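Local structure of hypothetical protein TT1426 (Thermus thermophilus, 1WD5) at residues G33-A38 with E197-I202; R121-V126 with S141-E146; A134-A139 with V153-A158. The protein is of unknown function but is probably a phosphoribosyltransferase, an enzyme of the glycosyltransferase class. All coordinates share one frame; numbering follows the deposited sequence.

Interaction 1 of 3, residues G33-A38 with E197-I202; sequences GGVVVA and EDVEAI
Val-35 faces both Val-199 and Ile-202 and gives a different methyl to each. Its CG1 meets Ile-202 CG2 at 3.9 Å, and the two side chains run past each other in opposite directions. Its CG2 meets Val-199 CG1 at 4.1 Å, and here the side chains cross at about a right angle. The split follows from the rotamer of Val-35. CG1 is anti to the backbone N (chi1 176°), which leaves CG2 beside that N. Ile-202 also has two branches in use. While CG2 rests on Val-35, CD1 at the end of the longer branch reaches Val-36 CG2 at 4.0 Å, again with the side chains nearly perpendicular. The two helix segments run in roughly the same direction, 26° apart, and their axes approach to 9.7 Å. Helix 196-204 thus brings the C-terminal part of the chain against the first turns of helix 33-45. Arg-32 and Tyr-109 also touch Val-199, and Val-194 touches both Val-36 and Val-199. Between the segments only methyl groups meet, at ordinary van der Waals distances. The contact is therefore held by shape and by burial of apolar surface, with no polar group to fix its register.

Interaction 2 of 3, residues R121-V126 with S141-E146; sequences RDVVLV and SVVFQE
Val-143 faces Val-123 and Leu-125, two strand residues on the same face of the sheet. Two residues before it, Ser-141 turns elsewhere: its OG is hydrogen-bonded to Glu-137 O and to Arg-169. Val-142 also points off the strand and touches Glu-75. Val-143 then supplies the helix side of the contact with both methyls. Its CG1, anti to the backbone N (chi1 176°), meets Val-123 CG1 at 4.2 Å. Its CG2 meets Leu-125 CD2, also at 4.2 Å, and these two side chains reach toward each other tip to tip. One valine thus spans two strand positions, i and i+2. Phe-144 is directed to the neighbouring strand, where it touches Val-151. At the end of the segment Glu-146 N bonds to Val-143 O at 2.9 Å. The Glu-146 carboxylate is paired with Lys-115 and Arg-118. Leu-28 of strand 26-29 touches both Val-123 and Leu-125, so the buried apolar layer continues across the sheet. This is the packing of the crossover helix on the parallel strands of its beta-alpha-beta unit. The loop that leads from strand 122-126 into helix 134-144 probably corresponds to the PRPP-binding loop of type I phosphoribosyltransferases.

Interaction 3 of 3, residues A134-A139 with V153-A158; sequences ASMEAA and VAVPVA
Met-136, modelled as selenomethionine, meets Val-153 and Val-155 with no flat group on either side. No ring, amide or carboxylate takes part, so there are no faces or edges to stack. The contact is made by the flexible chain of one residue and the methyls of two valines. Met-136 leaves the helix with CG anti to the backbone N (chi1 -174°). It then bends twice, at chi2 64° and chi3 76°, and the bends bring the terminal methyl down to the strand and toward Val-155. As a result Val-153 CG1 is touched at two points, by Met-136 CG at 4.1 Å and by Met-136 CE at the same distance. The two side chains slide past each other in opposite directions. Met-136 CE also reaches Val-155 CG1 at 4.1 Å, this time tip to tip. Val-153 and Val-155 both point to the helix, while Ala-154 between them points away and packs on Leu-13 and Leu-17 of helix 6-17. Leu-166 of helix 160-167 also touches Met-136. All three contacting residues are buried, and only dispersion and the hydrophobic effect act between the segments. A long unbranched side chain can follow the relief of the valine methyls, so the fit depends on its bends and not on any directional bond.

Interaction 1 joins the two ends of a long stretch of chain, and interactions 2 and 3 both fall within it. Interactions 2 and 3 alternate along the sequence and share helix 134-144, which packs on the neighbouring parallel strands 122-126 and 150-155. Their centres are about 12 Å apart. Leu-125 O and Ala-154 N probably form a hydrogen bond between those strands, at 2.8 Å. Interaction 1 lies on the other face of the sheet, about 18 Å from interaction 2 and 16 Å from interaction 3, centre to centre. Val-37 CG1 touches Val-126 CG1 there, at 3.6 Å. The central sheet is thus covered on both faces, as in other phosphoribosyltransferase-like folds.

Interaction 1 of 3, residues G33-A38 with E197-I202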
# COMPACT_ATOMS: atom_id res chain seq x y z
N GLY A 33 -4.06 -8.45 3.84
CA GLY A 33 -3.03 -8.94 4.73
C GLY A 33 -2.08 -7.84 5.17
O GLY A 33 -1.55 -7.86 6.29
N GLY A 34 -1.87 -6.87 4.29
CA GLY A 34 -0.98 -5.76 4.60
C GLY A 34 -1.45 -4.94 5.80
O GLY A 34 -0.63 -4.32 6.48
N VAL A 35 -2.75 -4.94 6.05
CA VAL A 35 -3.29 -4.17 7.17
C VAL A 35 -2.83 -4.78 8.49
O VAL A 35 -2.66 -4.07 9.47
CB VAL A 35 -4.84 -4.11 7.12
CG1 VAL A 35 -5.38 -3.40 8.35
CG2 VAL A 35 -5.28 -3.37 5.86
N VAL A 36 -2.63 -6.10 8.51
CA VAL A 36 -2.17 -6.75 9.73
C VAL A 36 -0.74 -6.31 10.05
O VAL A 36 -0.43 -5.95 11.18
CB VAL A 36 -2.18 -8.29 9.60
CG1 VAL A 36 -1.62 -8.92 10.87
CG2 VAL A 36 -3.61 -8.78 9.37
N VAL A 37 0.12 -6.34 9.03
CA VAL A 37 1.50 -5.92 9.23
C VAL A 37 1.52 -4.45 9.63
O VAL A 37 2.25 -4.05 10.54
CB VAL A 37 2.35 -6.10 7.95
CG1 VAL A 37 3.80 -5.71 8.22
CG2 VAL A 37 2.28 -7.56 7.46
N ALA A 38 0.71 -3.65 8.95
CA ALA A 38 0.63 -2.21 9.21
C ALA A 38 0.17 -1.89 10.64
O ALA A 38 0.70 -0.98 11.29
CB ALA A 38 -0.31 -1.55 8.21
N GLU A 197 -13.86 -8.70 6.95
CA GLU A 197 -14.33 -8.56 8.32
C GLU A 197 -13.13 -8.44 9.26
O GLU A 197 -13.18 -7.72 10.26
CB GLU A 197 -15.20 -9.74 8.74
CG GLU A 197 -16.48 -9.90 7.92
CD GLU A 197 -17.56 -10.66 8.67
OE1 GLU A 197 -17.22 -11.54 9.49
OE2 GLU A 197 -18.76 -10.38 8.43
N ASP A 198 -12.04 -9.15 8.95
CA ASP A 198 -10.84 -9.06 9.79
C ASP A 198 -10.26 -7.65 9.67
O ASP A 198 -9.81 -7.08 10.66
CB ASP A 198 -9.79 -10.10 9.37
CG ASP A 198 -10.23 -11.53 9.65
OD1 ASP A 198 -10.97 -11.76 10.63
OD2 ASP A 198 -9.82 -12.44 8.89
N VAL A 199 -10.26 -7.10 8.46
CA VAL A 199 -9.73 -5.75 8.27
C VAL A 199 -10.60 -4.75 9.02
O VAL A 199 -10.08 -3.83 9.65
CB VAL A 199 -9.68 -5.36 6.78
CG1 VAL A 199 -9.30 -3.88 6.64
CG2 VAL A 199 -8.66 -6.24 6.05
N GLU A 200 -11.92 -4.93 8.96
CA GLU A 200 -12.84 -4.04 9.65
C GLU A 200 -12.62 -4.09 11.16
O GLU A 200 -12.68 -3.05 11.83
CB GLU A 200 -14.29 -4.43 9.35
CG GLU A 200 -14.81 -3.95 8.01
CD GLU A 200 -16.26 -4.35 7.78
OE1 GLU A 200 -17.08 -4.21 8.72
OE2 GLU A 200 -16.59 -4.80 6.66
N ALA A 201 -12.37 -5.28 11.69
CA ALA A 201 -12.14 -5.45 13.12
C ALA A 201 -10.90 -4.65 13.53
O ALA A 201 -10.90 -3.99 14.57
CB ALA A 201 -11.93 -6.92 13.44
N ILE A 202 -9.86 -4.71 12.71
CA ILE A 202 -8.63 -3.98 12.99
C ILE A 202 -8.87 -2.48 12.92
O ILE A 202 -8.46 -1.74 13.81
CB ILE A 202 -7.52 -4.37 12.00
CG1 ILE A 202 -7.12 -5.83 12.23
CG2 ILE A 202 -6.32 -3.45 12.16
CD1 ILE A 202 -6.12 -6.36 11.24

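Interaction 2 of 3, residues R121-V126 with S141-E146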
# COMPACT_ATOMS: atom_id res chain seq x y z
N ARG A 121 2.29 15.11 7.04
CA ARG A 121 2.66 14.13 8.06
C ARG A 121 3.56 13.07 7.46
O ARG A 121 3.63 12.94 6.24
CB ARG A 121 1.40 13.48 8.64
CG ARG A 121 0.43 14.48 9.26
CD ARG A 121 -0.77 13.79 9.86
NE ARG A 121 -0.41 13.00 11.04
CZ ARG A 121 -1.25 12.20 11.68
NH1 ARG A 121 -2.50 12.08 11.25
NH2 ARG A 121 -0.84 11.52 12.74
N ASP A 122 4.26 12.34 8.31
CA ASP A 122 5.13 11.28 7.83
C ASP A 122 4.22 10.09 7.53
O ASP A 122 3.42 9.69 8.37
CB ASP A 122 6.17 10.88 8.89
CG ASP A 122 7.16 12.00 9.18
OD1 ASP A 122 7.43 12.82 8.29
OD2 ASP A 122 7.69 12.04 10.32
N VAL A 123 4.34 9.54 6.32
CA VAL A 123 3.51 8.42 5.91
C VAL A 123 4.33 7.19 5.55
O VAL A 123 5.30 7.26 4.79
CB VAL A 123 2.65 8.81 4.69
CG1 VAL A 123 1.78 7.63 4.27
CG2 VAL A 123 1.79 10.02 5.02
N VAL A 124 3.93 6.05 6.12
CA VAL A 124 4.59 4.77 5.86
C VAL A 124 3.61 3.84 5.13
O VAL A 124 2.51 3.59 5.61
CB VAL A 124 5.01 4.08 7.18
CG1 VAL A 124 5.70 2.77 6.89
CG2 VAL A 124 5.93 5.00 7.97
N LEU A 125 4.02 3.36 3.96
CA LEU A 125 3.18 2.45 3.17
C LEU A 125 3.66 1.03 3.43
O LEU A 125 4.83 0.72 3.25
CB LEU A 125 3.29 2.78 1.68
CG LEU A 125 2.53 4.02 1.23
CD1 LEU A 125 2.86 4.35 -0.22
CD2 LEU A 125 1.03 3.77 1.39
N VAL A 126 2.73 0.16 3.83
CA VAL A 126 3.07 -1.23 4.16
C VAL A 126 2.20 -2.31 3.52
O VAL A 126 1.00 -2.11 3.31
CB VAL A 126 2.98 -1.44 5.69
CG1 VAL A 126 3.47 -2.84 6.05
CG2 VAL A 126 3.77 -0.38 6.43
N SER A 141 1.45 6.80 -6.09
CA SER A 141 0.94 7.84 -6.97
C SER A 141 -0.15 8.67 -6.32
O SER A 141 -0.15 9.89 -6.43
CB SER A 141 0.42 7.23 -8.27
OG SER A 141 1.50 6.72 -9.04
N VAL A 142 -1.08 8.01 -5.63
CA VAL A 142 -2.17 8.72 -4.97
C VAL A 142 -1.69 9.47 -3.73
O VAL A 142 -1.98 10.65 -3.56
CB VAL A 142 -3.31 7.76 -4.57
CG1 VAL A 142 -4.37 8.51 -3.76
CG2 VAL A 142 -3.95 7.15 -5.82
N VAL A 143 -0.94 8.78 -2.88
CA VAL A 143 -0.43 9.39 -1.66
C VAL A 143 0.43 10.63 -1.92
O VAL A 143 0.34 11.61 -1.18
CB VAL A 143 0.38 8.37 -0.83
CG1 VAL A 143 0.98 9.05 0.39
CG2 VAL A 143 -0.54 7.22 -0.40
N PHE A 144 1.27 10.59 -2.95
CA PHE A 144 2.13 11.73 -3.27
C PHE A 144 1.33 12.99 -3.58
O PHE A 144 1.78 14.10 -3.30
CB PHE A 144 3.04 11.40 -4.46
CG PHE A 144 4.32 10.71 -4.08
CD1 PHE A 144 4.89 9.76 -4.93
CD2 PHE A 144 4.96 11.01 -2.88
CE1 PHE A 144 6.08 9.13 -4.59
CE2 PHE A 144 6.15 10.38 -2.54
CZ PHE A 144 6.71 9.44 -3.39
N GLN A 145 0.15 12.83 -4.16
CA GLN A 145 -0.68 13.98 -4.49
C GLN A 145 -1.39 14.52 -3.26
O GLN A 145 -2.09 15.54 -3.34
CB GLN A 145 -1.73 13.59 -5.54
CG GLN A 145 -1.16 13.21 -6.89
CD GLN A 145 -0.39 14.34 -7.55
OE1 GLN A 145 0.65 14.78 -7.04
NE2 GLN A 145 -0.90 14.83 -8.67
N GLU A 146 -1.22 13.87 -2.11
CA GLU A 146 -1.89 14.31 -0.90
C GLU A 146 -1.05 15.20 0.02
O GLU A 146 -1.45 15.50 1.14
CB GLU A 146 -2.41 13.08 -0.13
CG GLU A 146 -3.35 12.24 -0.99
CD GLU A 146 -3.97 11.06 -0.26
OE1 GLU A 146 -3.21 10.27 0.34
OE2 GLU A 146 -5.21 10.93 -0.30

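Interaction 3 of 3, residues A134-A139 with V153-A158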
# COMPACT_ATOMS: atom_id res chain seq x y z
N ALA A 134 3.06 -3.54 -8.35
CA ALA A 134 1.96 -2.87 -9.04
C ALA A 134 1.04 -2.07 -8.11
O ALA A 134 0.83 -0.88 -8.32
CB ALA A 134 1.14 -3.89 -9.82
N SER A 135 0.50 -2.73 -7.10
CA SER A 135 -0.40 -2.04 -6.18
C SER A 135 0.32 -0.96 -5.37
O SER A 135 -0.23 0.12 -5.17
CB SER A 135 -1.05 -3.05 -5.23
OG SER A 135 -1.81 -4.00 -5.95
N MSE A 136 1.54 -1.24 -4.94
CA MSE A 136 2.29 -0.26 -4.16
C MSE A 136 2.56 1.00 -4.97
O MSE A 136 2.48 2.11 -4.44
CB MSE A 136 3.61 -0.85 -3.66
CG MSE A 136 4.37 0.06 -2.71
SE MSE A 136 3.48 0.37 -1.17
CE MSE A 136 3.75 -1.18 -0.33
N GLU A 137 2.88 0.84 -6.25
CA GLU A 137 3.14 2.00 -7.10
C GLU A 137 1.89 2.86 -7.22
O GLU A 137 1.96 4.09 -7.21
CB GLU A 137 3.62 1.57 -8.49
CG GLU A 137 5.06 1.06 -8.53
CD GLU A 137 5.67 1.15 -9.92
OE1 GLU A 137 5.77 2.28 -10.45
OE2 GLU A 137 6.06 0.10 -10.48
N ALA A 138 0.73 2.21 -7.34
CA ALA A 138 -0.52 2.94 -7.44
C ALA A 138 -0.74 3.70 -6.14
O ALA A 138 -1.18 4.85 -6.14
CB ALA A 138 -1.68 1.98 -7.70
N ALA A 139 -0.43 3.04 -5.02
CA ALA A 139 -0.59 3.67 -3.71
C ALA A 139 0.28 4.91 -3.62
O ALA A 139 -0.16 5.95 -3.13
CB ALA A 139 -0.22 2.69 -2.60
N VAL A 153 8.32 3.49 1.96
CA VAL A 153 7.72 2.20 1.62
C VAL A 153 8.40 1.16 2.50
O VAL A 153 9.63 1.03 2.47
CB VAL A 153 7.96 1.84 0.14
CG1 VAL A 153 7.56 0.40 -0.12
CG2 VAL A 153 7.17 2.78 -0.76
N ALA A 154 7.62 0.42 3.27
CA ALA A 154 8.19 -0.59 4.16
C ALA A 154 7.53 -1.95 3.95
O ALA A 154 6.31 -2.08 4.08
CB ALA A 154 8.04 -0.15 5.61
N VAL A 155 8.34 -2.96 3.65
CA VAL A 155 7.84 -4.30 3.40
C VAL A 155 8.75 -5.40 3.94
O VAL A 155 9.97 -5.29 3.88
CB VAL A 155 7.66 -4.55 1.89
CG1 VAL A 155 6.66 -3.55 1.31
CG2 VAL A 155 9.01 -4.40 1.19
N PRO A 156 8.17 -6.47 4.49
CA PRO A 156 8.94 -7.59 5.04
C PRO A 156 9.80 -8.29 3.98
O PRO A 156 10.96 -8.60 4.23
CB PRO A 156 7.85 -8.52 5.59
CG PRO A 156 6.77 -7.56 5.99
CD PRO A 156 6.74 -6.63 4.80
N VAL A 157 9.23 -8.54 2.80
CA VAL A 157 9.97 -9.20 1.74
C VAL A 157 9.60 -8.65 0.37
O VAL A 157 8.45 -8.28 0.13
CB VAL A 157 9.72 -10.72 1.75
CG1 VAL A 157 8.27 -11.02 1.39
CG2 VAL A 157 10.66 -11.41 0.77
N ALA A 158 10.57 -8.59 -0.54
CA ALA A 158 10.33 -8.06 -1.88
C ALA A 158 11.26 -8.67 -2.93
O ALA A 158 12.35 -9.13 -2.61
CB ALA A 158 10.49 -6.55 -1.87